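PDB 4YWE: putative aldehyde dehydrogenase from Burkholderia cenocepacia, which probably oxidises an aldehyde with NAD or NADP as electron acceptor, as other members of the aldehyde dehydrogenase family do. Local coordinates for residues G426-Q429 with M430-A433; Q440-I443 with N444-G447; K468-E471 with A472-F476; V296-R300 with A301-P305; A112-A115 with R116-F120. One frame throughout, in Å; residues are numbered along the deposited sequence. Where two conformers were deposited one is given.

How the interactions relate
Interactions 1 and 2 follow each other along one beta-alpha-beta unit and touch directly: Q429 CD of helix 426-435 meets I443 CG2 of strand 440-443 at 3.5 Å. Both also border the fourth subunit. Interaction 4 belongs to the same sheet as interaction 2, entering a different helix, with centres about 18 Å apart. Interactions 3 and 5 form a second touching pair, in which K468 CE lies 3.2 Å from Y117 OH. These two approach the predicted active-site residue E256: the side chains of K468 and Y117 are about 7 and 9 Å from its side chain, and that of F442 in interaction 2 about 12 Å. Interactions 1 and 4 lie away from the annotated sites.

Interaction 1. Residues G426-Q429 with M430-A433; sequences GARQ and MRLA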
loop_
_atom_site.group_PDB
_atom_site.type_symbol
_atom_site.label_atom_id
_atom_site.label_comp_id
_atom_site.label_asym_id
_atom_site.label_seq_id
_atom_site.Cartn_x
_atom_site.Cartn_y
_atom_site.Cartn_z
ATOM N N GLY A 426 -1.033 -15.990 -25.045
ATOM C CA GLY A 426 -0.968 -15.050 -23.940
ATOM C C GLY A 426 -2.275 -14.362 -23.608
ATOM O O GLY A 426 -2.630 -14.219 -22.436
ATOM N N ALA A 427 -2.990 -13.928 -24.641
ATOM C CA ALA A 427 -4.274 -13.267 -24.453
ATOM C C ALA A 427 -5.249 -14.215 -23.770
ATOM O O ALA A 427 -5.961 -13.827 -22.846
ATOM C CB ALA A 427 -4.834 -12.790 -25.784
ATOM N N ARG A 428 -5.256 -15.463 -24.227
ATOM C CA ARG A 428 -6.120 -16.496 -23.667
ATOM C C ARG A 428 -5.812 -16.752 -22.194
ATOM O O ARG A 428 -6.723 -16.953 -21.391
ATOM C CB ARG A 428 -5.978 -17.791 -24.470
ATOM C CG ARG A 428 -6.722 -18.978 -23.887
ATOM C CD ARG A 428 -6.441 -20.232 -24.692
ATOM N NE ARG A 428 -7.071 -20.183 -26.006
ATOM C CZ ARG A 428 -6.692 -20.921 -27.042
ATOM N NH1 ARG A 428 -5.672 -21.760 -26.922
ATOM N NH2 ARG A 428 -7.327 -20.814 -28.202
ATOM N N GLN A 429 -4.528 -16.738 -21.847
ATOM C CA GLN A 429 -4.094 -16.959 -20.470
ATOM C C GLN A 429 -4.743 -15.976 -19.501
ATOM O O GLN A 429 -5.376 -16.378 -18.524
ATOM C CB GLN A 429 -2.570 -16.851 -20.366
ATOM C CG GLN A 429 -1.811 -17.972 -21.052
ATOM C CD GLN A 429 -0.348 -17.636 -21.273
ATOM O OE1 GLN A 429 0.137 -16.597 -20.824
ATOM N NE2 GLN A 429 0.362 -18.516 -21.968
ATOM N N MET A 430 -4.582 -14.686 -19.779
ATOM C CA MET A 430 -5.095 -13.645 -18.899
ATOM C C MET A 430 -6.617 -13.560 -18.948
ATOM O O MET A 430 -7.262 -13.291 -17.934
ATOM C CB MET A 430 -4.484 -12.292 -19.264
ATOM C CG MET A 430 -2.974 -12.245 -19.111
ATOM S SD MET A 430 -2.441 -12.840 -17.495
ATOM C CE MET A 430 -3.247 -11.659 -16.414
ATOM N N ARG A 431 -7.181 -13.790 -20.129
ATOM C CA ARG A 431 -8.625 -13.736 -20.319
ATOM C C ARG A 431 -9.328 -14.790 -19.466
ATOM O O ARG A 431 -10.353 -14.519 -18.845
ATOM C CB ARG A 431 -8.971 -13.923 -21.798
ATOM C CG ARG A 431 -10.428 -13.682 -22.146
ATOM C CD ARG A 431 -10.626 -13.545 -23.652
ATOM N NE ARG A 431 -10.147 -14.712 -24.389
ATOM C CZ ARG A 431 -9.113 -14.698 -25.226
ATOM N NH1 ARG A 431 -8.445 -13.573 -25.442
ATOM N NH2 ARG A 431 -8.750 -15.810 -25.853
ATOM N N LEU A 432 -8.766 -15.994 -19.440
ATOM C CA LEU A 432 -9.328 -17.085 -18.653
ATOM C C LEU A 432 -9.128 -16.852 -17.162
ATOM O O LEU A 432 -10.030 -17.095 -16.362
ATOM C CB LEU A 432 -8.700 -18.419 -19.053
ATOM C CG LEU A 432 -9.041 -18.971 -20.433
ATOM C CD1 LEU A 432 -8.206 -20.199 -20.694
ATOM C CD2 LEU A 432 -10.520 -19.292 -20.537
ATOM N N ALA A 433 -7.938 -16.382 -16.800
ATOM C CA ALA A 433 -7.587 -16.129 -15.405
ATOM C C ALA A 433 -8.564 -15.162 -14.741
ATOM O O ALA A 433 -8.839 -15.266 -13.545
ATOM C CB ALA A 433 -6.168 -15.592 -15.310
#
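R428 sets CG opposite its own backbone N (chi1 174°), which lays its chain alongside L432 on one flank of helix 426-435. The helix is the crossover of a beta-alpha-beta unit between strands 418-422 and 440-443. Its i to i+4 bonds run regularly here, R431 N to A427 O and L432 N to R428 O both at 3.0 Å and A433 N to Q429 O at 3.1 Å; the M430 N to G426 O bond, at the start of the helix, is weak at 3.3 Å. R431 was modelled in two conformers, so its contacts are tentative: in one, a bend at chi3 (57°) carries a guanidinium face over R428 CA. There R431 NH2 and R428 NE both form salt bridges with E403 OE2, which probably offsets the closeness of the two like charges (R428 NE to R431 NH2 4.7 Å), and R431 NH1 bonds to H486 O of the third subunit. R428 and L432 point the same way, and R428 CG touches L432 CD1 at 3.7 Å.

Interaction 2. Residues Q440-I443 with N444-G447; sequences QVFI and NNYG
F442 lays one face of its ring over the backbone of G447: the peptide N sits 3.2 Å above the ring plane, over its centre. G447 CA follows in a CH-pi contact, 3.9 Å from the F442 ring centroid and 26° off the normal. The Y446 and F442 rings, centroids 5.8 Å apart and planes at 43°, form neither a stack nor an edge-to-face pair. The side-chain amide of N445 crosses F442 at about a right angle and brings OD1 to 3.2 Å from F442 CD1. Strand 440-443 ends the sheet within this chain, and a strand of the fourth subunit pairs with it in parallel, so the sheet continues across the interface, as in the oligomers of aldehyde dehydrogenases. The F442 side chain is about 12 Å from that of E256, the predicted active-site residue. N445 OD1 is buried with no polar partner in the model, whereas ND2 of the same amide donates to I443 O at 2.7 Å, lying above the carbonyl plane and not on a lone pair, and also to A483 O of the fourth subunit. A chi1 of 72° sets CG of N445 between its backbone N and carbonyl carbon, which folds the amide back against the end of the strand. Within the chain, N444 OD1 accepts from T423 N, and Y446 OH is hydrogen-bonded to S291 O.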
loop_
_atom_site.group_PDB
_atom_site.type_symbol
_atom_site.label_atom_id
_atom_site.label_comp_id
_atom_site.label_asym_id
_atom_site.label_seq_id
_atom_site.Cartn_x
_atom_site.Cartn_y
_atom_site.Cartn_z
ATOM N N GLN A 440 -6.443 -18.804 -6.509
ATOM C CA GLN A 440 -5.189 -18.827 -7.255
ATOM C C GLN A 440 -5.382 -19.352 -8.673
ATOM O O GLN A 440 -6.119 -20.313 -8.898
ATOM C CB GLN A 440 -4.147 -19.684 -6.534
ATOM C CG GLN A 440 -3.627 -19.089 -5.240
ATOM C CD GLN A 440 -2.620 -19.989 -4.554
ATOM O OE1 GLN A 440 -2.554 -21.187 -4.827
ATOM N NE2 GLN A 440 -1.825 -19.415 -3.660
ATOM N N VAL A 441 -4.715 -18.711 -9.627
ATOM C CA VAL A 441 -4.684 -19.199 -10.999
ATOM C C VAL A 441 -3.229 -19.350 -11.432
ATOM O O VAL A 441 -2.440 -18.410 -11.330
ATOM C CB VAL A 441 -5.450 -18.267 -11.958
ATOM C CG1 VAL A 441 -5.382 -18.804 -13.376
ATOM C CG2 VAL A 441 -6.897 -18.115 -11.514
ATOM N N PHE A 442 -2.874 -20.539 -11.904
ATOM C CA PHE A 442 -1.508 -20.799 -12.339
ATOM C C PHE A 442 -1.438 -20.938 -13.854
ATOM O O PHE A 442 -2.191 -21.706 -14.454
ATOM C CB PHE A 442 -0.955 -22.053 -11.659
ATOM C CG PHE A 442 -0.845 -21.932 -10.165
ATOM C CD1 PHE A 442 0.282 -21.376 -9.583
ATOM C CD2 PHE A 442 -1.870 -22.370 -9.343
ATOM C CE1 PHE A 442 0.386 -21.261 -8.210
ATOM C CE2 PHE A 442 -1.773 -22.259 -7.968
ATOM C CZ PHE A 442 -0.643 -21.704 -7.402
ATOM N N ILE A 443 -0.533 -20.184 -14.467
ATOM C CA ILE A 443 -0.369 -20.203 -15.913
ATOM C C ILE A 443 0.869 -21.003 -16.293
ATOM O O ILE A 443 1.993 -20.631 -15.940
ATOM C CB ILE A 443 -0.300 -18.777 -16.480
ATOM C CG1 ILE A 443 -1.613 -18.038 -16.207
ATOM C CG2 ILE A 443 0.001 -18.809 -17.971
ATOM C CD1 ILE A 443 -1.660 -16.638 -16.777
ATOM N N ASN A 444 0.646 -22.103 -17.011
ATOM C CA ASN A 444 1.710 -23.001 -17.458
ATOM C C ASN A 444 2.551 -23.512 -16.288
ATOM O O ASN A 444 3.758 -23.724 -16.411
ATOM C CB ASN A 444 2.592 -22.309 -18.500
ATOM C CG ASN A 444 1.854 -22.059 -19.804
ATOM O OD1 ASN A 444 0.972 -22.828 -20.185
ATOM N ND2 ASN A 444 2.210 -20.980 -20.490
ATOM N N ASN A 445 1.885 -23.705 -15.155
ATOM C CA ASN A 445 2.465 -24.344 -13.983
ATOM C C ASN A 445 1.317 -24.711 -13.052
ATOM O O ASN A 445 0.151 -24.557 -13.417
ATOM C CB ASN A 445 3.476 -23.433 -13.277
ATOM C CG ASN A 445 2.817 -22.273 -12.556
ATOM O OD1 ASN A 445 2.812 -22.217 -11.327
ATOM N ND2 ASN A 445 2.268 -21.335 -13.320
ATOM N N TYR A 446 1.639 -25.197 -11.860
ATOM C CA TYR A 446 0.614 -25.528 -10.878
ATOM C C TYR A 446 1.219 -25.611 -9.485
ATOM O O TYR A 446 1.673 -26.673 -9.060
ATOM C CB TYR A 446 -0.075 -26.846 -11.232
ATOM C CG TYR A 446 -1.396 -27.045 -10.528
ATOM C CD1 TYR A 446 -2.581 -26.603 -11.102
ATOM C CD2 TYR A 446 -1.460 -27.668 -9.289
ATOM C CE1 TYR A 446 -3.791 -26.777 -10.464
ATOM C CE2 TYR A 446 -2.666 -27.848 -8.644
ATOM C CZ TYR A 446 -3.827 -27.400 -9.236
ATOM O OH TYR A 446 -5.031 -27.575 -8.599
ATOM N N GLY A 447 1.216 -24.487 -8.776
ATOM C CA GLY A 447 1.862 -24.410 -7.480
ATOM C C GLY A 447 3.363 -24.563 -7.620
ATOM O O GLY A 447 3.890 -25.674 -7.554
#

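Interaction 3. Residues K468-E471 with A472-F476; sequences KGFE and ALYGF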
loop_
_atom_site.group_PDB
_atom_site.type_symbol
_atom_site.label_atom_id
_atom_site.label_comp_id
_atom_site.label_asym_id
_atom_site.label_seq_id
_atom_site.Cartn_x
_atom_site.Cartn_y
_atom_site.Cartn_z
ATOM N N LYS A 468 -1.371 -17.653 3.815
ATOM C CA LYS A 468 -0.089 -17.568 3.104
ATOM C C LYS A 468 0.167 -16.139 2.620
ATOM O O LYS A 468 -0.737 -15.301 2.605
ATOM C CB LYS A 468 -0.022 -18.530 1.911
ATOM C CG LYS A 468 -0.281 -19.991 2.224
ATOM C CD LYS A 468 -0.043 -20.835 0.982
ATOM C CE LYS A 468 -0.545 -22.259 1.152
ATOM N NZ LYS A 468 -0.282 -23.073 -0.068
ATOM N N GLY A 469 1.408 -15.865 2.230
ATOM C CA GLY A 469 1.778 -14.550 1.736
ATOM C C GLY A 469 1.636 -13.441 2.761
ATOM O O GLY A 469 1.253 -13.680 3.905
ATOM N N PHE A 470 1.945 -12.218 2.344
ATOM C CA PHE A 470 1.850 -11.059 3.224
ATOM C C PHE A 470 0.394 -10.770 3.578
ATOM O O PHE A 470 0.091 -10.324 4.685
ATOM C CB PHE A 470 2.490 -9.835 2.564
ATOM C CG PHE A 470 2.800 -8.720 3.521
ATOM C CD1 PHE A 470 1.828 -7.796 3.871
ATOM C CD2 PHE A 470 4.064 -8.595 4.070
ATOM C CE1 PHE A 470 2.112 -6.769 4.754
ATOM C CE2 PHE A 470 4.355 -7.569 4.952
ATOM C CZ PHE A 470 3.377 -6.656 5.294
ATOM N N GLU A 471 -0.498 -11.043 2.630
ATOM C CA GLU A 471 -1.929 -10.780 2.780
ATOM C C GLU A 471 -2.534 -11.448 4.019
ATOM O O GLU A 471 -3.528 -10.970 4.568
ATOM C CB GLU A 471 -2.672 -11.248 1.522
ATOM C CG GLU A 471 -4.172 -10.983 1.524
ATOM C CD GLU A 471 -4.515 -9.539 1.214
ATOM O OE1 GLU A 471 -3.592 -8.756 0.909
ATOM O OE2 GLU A 471 -5.712 -9.186 1.274
ATOM N N ALA A 472 -1.927 -12.545 4.458
ATOM C CA ALA A 472 -2.445 -13.317 5.581
ATOM C C ALA A 472 -2.431 -12.514 6.879
ATOM O O ALA A 472 -3.266 -12.727 7.760
ATOM C CB ALA A 472 -1.646 -14.602 5.747
ATOM N N LEU A 473 -1.482 -11.589 6.988
ATOM C CA LEU A 473 -1.336 -10.761 8.181
ATOM C C LEU A 473 -2.565 -9.888 8.437
ATOM O O LEU A 473 -2.856 -9.541 9.581
ATOM C CB LEU A 473 -0.089 -9.881 8.067
ATOM C CG LEU A 473 1.250 -10.605 7.916
ATOM C CD1 LEU A 473 2.379 -9.605 7.744
ATOM C CD2 LEU A 473 1.511 -11.511 9.110
ATOM N N TYR A 474 -3.278 -9.532 7.372
ATOM C CA TYR A 474 -4.473 -8.700 7.502
ATOM C C TYR A 474 -5.622 -9.486 8.126
ATOM O O TYR A 474 -6.499 -8.915 8.773
ATOM C CB TYR A 474 -4.894 -8.140 6.143
ATOM C CG TYR A 474 -3.830 -7.291 5.487
ATOM C CD1 TYR A 474 -3.514 -6.033 5.983
ATOM C CD2 TYR A 474 -3.142 -7.748 4.369
ATOM C CE1 TYR A 474 -2.538 -5.255 5.386
ATOM C CE2 TYR A 474 -2.167 -6.977 3.767
ATOM C CZ TYR A 474 -1.869 -5.731 4.279
ATOM O OH TYR A 474 -0.898 -4.962 3.680
ATOM N N GLY A 475 -5.614 -10.799 7.924
ATOM C CA GLY A 475 -6.614 -11.662 8.521
ATOM C C GLY A 475 -6.331 -11.953 9.982
ATOM O O GLY A 475 -7.228 -12.340 10.732
ATOM N N PHE A 476 -5.079 -11.765 10.389
ATOM C CA PHE A 476 -4.675 -12.030 11.766
ATOM C C PHE A 476 -4.523 -10.745 12.576
ATOM O O PHE A 476 -4.015 -10.766 13.699
ATOM C CB PHE A 476 -3.371 -12.830 11.800
ATOM C CG PHE A 476 -3.549 -14.287 11.480
ATOM C CD1 PHE A 476 -4.179 -15.132 12.378
ATOM C CD2 PHE A 476 -3.086 -14.813 10.285
ATOM C CE1 PHE A 476 -4.346 -16.473 12.090
ATOM C CE2 PHE A 476 -3.250 -16.153 9.992
ATOM C CZ PHE A 476 -3.880 -16.984 10.895
#
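This is a local contact at a turn leading into a short, weakly bonded helix, 472-475, just before the long strand 477-485, which pairs antiparallel with strand 139-155. The K468 side chain, at the start of the turn, is about 7 Å from that of E256, the predicted active-site residue. A type I beta turn from G469 to A472 begins it, closed by a weak bond from A472 N to G469 O at 3.4 Å. Two further i to i+3 bonds follow, L473 N to F470 O at 3.1 Å and Y474 N to E471 O at 3.2 Å; in both the donor stands above the carbonyl plane. The principal side-chain contact is a CH-pi interaction: L473 CD1 is 3.9 Å from the centroid of the F470 ring and only 9° off its normal. F470 reaches this place because CG is anti to its backbone N (chi1 -163°), swinging the ring over the following turn. At the edge of that ring, near its plane, Y474 OH lies 3.7 Å from F470 CE1. E471 bends at chi2 (78°), so that its carboxylate crosses Y474 and OE1 comes within 3.6 Å of Y474 CD2. Helix 104-124 borders the apolar part, with A124 touching both F470 and L473. The chemistry is consistent with a turn held by modest backbone bonds and by apolar contact of F470 with L473.

Interaction 4. Residues V296-R300 with A301-P305; sequences VLIER and AVYEP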
loop_
_atom_site.group_PDB
_atom_site.type_symbol
_atom_site.label_atom_id
_atom_site.label_comp_id
_atom_site.label_asym_id
_atom_site.label_seq_id
_atom_site.Cartn_x
_atom_site.Cartn_y
_atom_site.Cartn_z
ATOM N N VAL A 296 -8.931 -32.676 -14.999
ATOM C CA VAL A 296 -8.173 -32.185 -16.139
ATOM C C VAL A 296 -9.123 -31.972 -17.315
ATOM O O VAL A 296 -9.780 -32.902 -17.787
ATOM C CB VAL A 296 -7.003 -33.131 -16.500
ATOM C CG1 VAL A 296 -7.478 -34.569 -16.657
ATOM C CG2 VAL A 296 -6.292 -32.643 -17.753
ATOM N N LEU A 297 -9.211 -30.724 -17.760
ATOM C CA LEU A 297 -10.084 -30.359 -18.867
ATOM C C LEU A 297 -9.242 -30.141 -20.117
ATOM O O LEU A 297 -8.426 -29.223 -20.171
ATOM C CB LEU A 297 -10.888 -29.102 -18.531
ATOM C CG LEU A 297 -11.511 -29.066 -17.132
ATOM C CD1 LEU A 297 -12.205 -27.736 -16.880
ATOM C CD2 LEU A 297 -12.478 -30.225 -16.936
ATOM N N ILE A 298 -9.441 -30.994 -21.116
ATOM C CA ILE A 298 -8.601 -30.983 -22.307
ATOM C C ILE A 298 -9.403 -30.595 -23.541
ATOM O O ILE A 298 -10.495 -31.113 -23.764
ATOM C CB ILE A 298 -7.934 -32.354 -22.519
ATOM C CG1 ILE A 298 -7.416 -32.912 -21.194
ATOM C CG2 ILE A 298 -6.816 -32.246 -23.543
ATOM C CD1 ILE A 298 -7.057 -34.383 -21.250
ATOM N N GLU A 299 -8.857 -29.687 -24.344
ATOM C CA GLU A 299 -9.483 -29.324 -25.609
ATOM C C GLU A 299 -9.602 -30.570 -26.481
ATOM O O GLU A 299 -8.730 -31.438 -26.451
ATOM C CB GLU A 299 -8.683 -28.233 -26.322
ATOM C CG GLU A 299 -9.326 -27.726 -27.602
ATOM C CD GLU A 299 -8.553 -26.583 -28.229
ATOM O OE1 GLU A 299 -7.632 -26.054 -27.572
ATOM O OE2 GLU A 299 -8.866 -26.215 -29.382
ATOM N N ARG A 300 -10.688 -30.654 -27.244
ATOM C CA ARG A 300 -11.018 -31.853 -28.011
ATOM C C ARG A 300 -9.891 -32.322 -28.931
ATOM O O ARG A 300 -9.665 -33.523 -29.080
ATOM C CB ARG A 300 -12.283 -31.614 -28.839
ATOM C CG ARG A 300 -13.533 -31.375 -28.011
ATOM C CD ARG A 300 -14.785 -31.441 -28.872
ATOM N NE ARG A 300 -16.005 -31.377 -28.072
ATOM C CZ ARG A 300 -17.234 -31.467 -28.572
ATOM N NH1 ARG A 300 -17.412 -31.627 -29.876
ATOM N NH2 ARG A 300 -18.285 -31.398 -27.767
ATOM N N ALA A 301 -9.184 -31.371 -29.534
ATOM C CA ALA A 301 -8.137 -31.681 -30.503
ATOM C C ALA A 301 -7.023 -32.543 -29.911
ATOM O O ALA A 301 -6.434 -33.367 -30.609
ATOM C CB ALA A 301 -7.556 -30.396 -31.073
ATOM N N VAL A 302 -6.737 -32.355 -28.627
ATOM C CA VAL A 302 -5.654 -33.089 -27.983
ATOM C C VAL A 302 -6.158 -33.922 -26.807
ATOM O O VAL A 302 -5.368 -34.357 -25.969
ATOM C CB VAL A 302 -4.538 -32.133 -27.522
ATOM C CG1 VAL A 302 -3.885 -31.462 -28.720
ATOM C CG2 VAL A 302 -5.088 -31.096 -26.556
ATOM N N TYR A 303 -7.467 -34.149 -26.751
ATOM C CA TYR A 303 -8.064 -34.914 -25.658
ATOM C C TYR A 303 -7.533 -36.345 -25.616
ATOM O O TYR A 303 -6.948 -36.765 -24.620
ATOM C CB TYR A 303 -9.591 -34.923 -25.776
ATOM C CG TYR A 303 -10.280 -35.794 -24.746
ATOM C CD1 TYR A 303 -10.200 -35.498 -23.390
ATOM C CD2 TYR A 303 -11.015 -36.909 -25.131
ATOM C CE1 TYR A 303 -10.830 -36.292 -22.446
ATOM C CE2 TYR A 303 -11.648 -37.707 -24.194
ATOM C CZ TYR A 303 -11.553 -37.395 -22.854
ATOM O OH TYR A 303 -12.180 -38.189 -21.920
ATOM N N GLU A 304 -7.735 -37.085 -26.701
ATOM C CA GLU A 304 -7.278 -38.472 -26.780
ATOM C C GLU A 304 -5.749 -38.632 -26.691
ATOM O O GLU A 304 -5.274 -39.545 -26.015
ATOM C CB GLU A 304 -7.797 -39.126 -28.066
ATOM C CG GLU A 304 -9.316 -39.211 -28.154
ATOM C CD GLU A 304 -9.907 -40.241 -27.206
ATOM O OE1 GLU A 304 -9.148 -41.076 -26.675
ATOM O OE2 GLU A 304 -11.138 -40.214 -26.993
ATOM N N PRO A 305 -4.970 -37.765 -27.373
ATOM C CA PRO A 305 -3.518 -37.910 -27.197
ATOM C C PRO A 305 -3.032 -37.674 -25.764
ATOM O O PRO A 305 -2.157 -38.402 -25.296
ATOM C CB PRO A 305 -2.947 -36.843 -28.135
ATOM C CG PRO A 305 -3.980 -36.684 -29.183
ATOM C CD PRO A 305 -5.286 -36.828 -28.467
HETATM O O HOH W 1 -10.322 -28.607 -30.632
HETATM O O HOH W 2 -9.159 -36.036 -29.206
#
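I298 meets the start of the next helix with two branches: CG2 touches V302 CG2 at 3.7 Å, and CD1 approaches Y303 CD1 at 4.0 Å. Y303 carries CG anti to its backbone N (chi1 175°), which lays the ring edge beside I298 CB, in the plane of the ring; the two side chains cross at about a right angle. The polar atoms of the connection are met partly by backbone and partly by water. E299 O accepts from V302 N at 3.1 Å, the donor standing 44° out of the carbonyl plane. R300 O takes a weak bond from Y303 N and a second one from a water, whose oxygen is 2.6 Å away; that same water accepts from E304 N at 3.1 Å, thereby linking R300 O to the first turn of the helix. Another water donates to E299 OE2 at 3.1 Å and weakly accepts from A301 N. The other carboxylate oxygen, E299 OE1, accepts from A267 N, while Y303 OH is hydrogen-bonded to D378 OD1 and E304 OE2 pairs with R377 NH2. V302 holds the N-cap position. The whole is a strand-turn-helix junction in which strand 293-299, lying between the parallel strands 394-400 and 261-265, passes through the short turn 300-302 into helix 303-315, whose L306 and V307 also pack on I298.

Interaction 5. Residues A112-A115 with R116-F120; sequences AALA and RYFEF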
loop_
_atom_site.group_PDB
_atom_site.type_symbol
_atom_site.label_atom_id
_atom_site.label_comp_id
_atom_site.label_asym_id
_atom_site.label_seq_id
_atom_site.Cartn_x
_atom_site.Cartn_y
_atom_site.Cartn_z
ATOM N N ALA A 112 10.874 -28.123 4.800
ATOM C CA ALA A 112 11.550 -26.996 4.171
ATOM C C ALA A 112 10.574 -25.840 3.982
ATOM O O ALA A 112 10.940 -24.675 4.139
ATOM C CB ALA A 112 12.155 -27.410 2.837
ATOM N N ALA A 113 9.334 -26.175 3.644
ATOM C CA ALA A 113 8.282 -25.178 3.496
ATOM C C ALA A 113 7.962 -24.545 4.845
ATOM O O ALA A 113 7.729 -23.339 4.936
ATOM C CB ALA A 113 7.036 -25.804 2.892
ATOM N N LEU A 114 7.950 -25.373 5.886
ATOM C CA LEU A 114 7.719 -24.905 7.248
ATOM C C LEU A 114 8.754 -23.860 7.649
ATOM O O LEU A 114 8.420 -22.836 8.246
ATOM C CB LEU A 114 7.752 -26.078 8.230
ATOM C CG LEU A 114 7.653 -25.718 9.713
ATOM C CD1 LEU A 114 6.351 -24.993 9.998
ATOM C CD2 LEU A 114 7.774 -26.960 10.576
ATOM N N ALA A 115 10.012 -24.127 7.311
ATOM C CA ALA A 115 11.095 -23.198 7.602
ATOM C C ALA A 115 10.958 -21.924 6.772
ATOM O O ALA A 115 11.318 -20.836 7.222
ATOM C CB ALA A 115 12.441 -23.857 7.342
ATOM N N ARG A 116 10.431 -22.066 5.560
ATOM C CA ARG A 116 10.263 -20.932 4.661
ATOM C C ARG A 116 9.152 -20.013 5.163
ATOM O O ARG A 116 9.265 -18.789 5.076
ATOM C CB ARG A 116 9.969 -21.414 3.236
ATOM C CG ARG A 116 9.700 -20.301 2.232
ATOM C CD ARG A 116 10.794 -19.237 2.247
ATOM N NE ARG A 116 10.481 -18.129 1.348
ATOM C CZ ARG A 116 10.980 -16.902 1.466
ATOM N NH1 ARG A 116 11.815 -16.612 2.454
ATOM N NH2 ARG A 116 10.635 -15.960 0.598
ATOM N N TYR A 117 8.087 -20.606 5.693
ATOM C CA TYR A 117 7.005 -19.830 6.294
ATOM C C TYR A 117 7.522 -18.936 7.415
ATOM O O TYR A 117 7.230 -17.739 7.455
ATOM C CB TYR A 117 5.908 -20.751 6.834
ATOM C CG TYR A 117 4.898 -21.180 5.796
ATOM C CD1 TYR A 117 4.151 -20.240 5.099
ATOM C CD2 TYR A 117 4.676 -22.524 5.528
ATOM C CE1 TYR A 117 3.224 -20.626 4.151
ATOM C CE2 TYR A 117 3.746 -22.920 4.584
ATOM C CZ TYR A 117 3.024 -21.967 3.900
ATOM O OH TYR A 117 2.100 -22.355 2.960
ATOM N N PHE A 118 8.297 -19.524 8.322
ATOM C CA PHE A 118 8.828 -18.791 9.463
ATOM C C PHE A 118 9.844 -17.742 9.022
ATOM O O PHE A 118 9.893 -16.649 9.580
ATOM C CB PHE A 118 9.454 -19.757 10.472
ATOM C CG PHE A 118 8.447 -20.605 11.199
ATOM C CD1 PHE A 118 7.210 -20.088 11.544
ATOM C CD2 PHE A 118 8.734 -21.919 11.528
ATOM C CE1 PHE A 118 6.278 -20.862 12.211
ATOM C CE2 PHE A 118 7.806 -22.699 12.196
ATOM C CZ PHE A 118 6.576 -22.170 12.535
ATOM N N GLU A 119 10.643 -18.075 8.014
ATOM C CA GLU A 119 11.623 -17.138 7.469
ATOM C C GLU A 119 10.942 -15.925 6.840
ATOM O O GLU A 119 11.344 -14.782 7.069
ATOM C CB GLU A 119 12.507 -17.828 6.429
ATOM C CG GLU A 119 13.546 -16.916 5.800
ATOM C CD GLU A 119 14.295 -17.580 4.661
ATOM O OE1 GLU A 119 13.643 -18.229 3.815
ATOM O OE2 GLU A 119 15.536 -17.455 4.613
ATOM N N PHE A 120 9.910 -16.187 6.045
ATOM C CA PHE A 120 9.186 -15.136 5.341
ATOM C C PHE A 120 8.503 -14.188 6.320
ATOM O O PHE A 120 8.649 -12.970 6.221
ATOM C CB PHE A 120 8.154 -15.747 4.387
ATOM C CG PHE A 120 7.347 -14.730 3.626
ATOM C CD1 PHE A 120 7.861 -14.129 2.487
ATOM C CD2 PHE A 120 6.071 -14.387 4.039
ATOM C CE1 PHE A 120 7.119 -13.198 1.781
ATOM C CE2 PHE A 120 5.324 -13.457 3.339
ATOM C CZ PHE A 120 5.848 -12.862 2.210
#
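Residues 112-120 form an unbroken alpha-helical run within helix 104-124, and successive i to i+4 bonds join the two segments. Y117 N donates to A113 O at 2.9 Å and E119 N to A115 O at 3.0 Å; R116 N to A112 O is equally short but more bent, at 139°, and F118 N to L114 O is weak. The helix packs against helices 71-87 and 160-174, L114 touching V85 of the first and M161 of the second. L114 and F118 lie side by side and point the same way; a chi1 of 175° with a chi2 of 60° brings L114 CD1 beside the F118 ring. Y117 keeps its ring close to the backbone, with CD2 3.2 Å from A113 O and L114 CA at the ring edge, near its plane. Polar groups occupy another flank. R116 NH1 forms a salt bridge with E119 OE1 at 2.8 Å, arriving above the carboxylate plane, and F120 CB covers one face of the guanidinium. R116 NH2 has further salt bridges to E453 of its own chain and to D126 of the third subunit, whose R76 pairs with E119 OE2, so this charged cluster spans the interface. Back on the apolar side, L114 CD1 is 3.5 Å from F118 CE2.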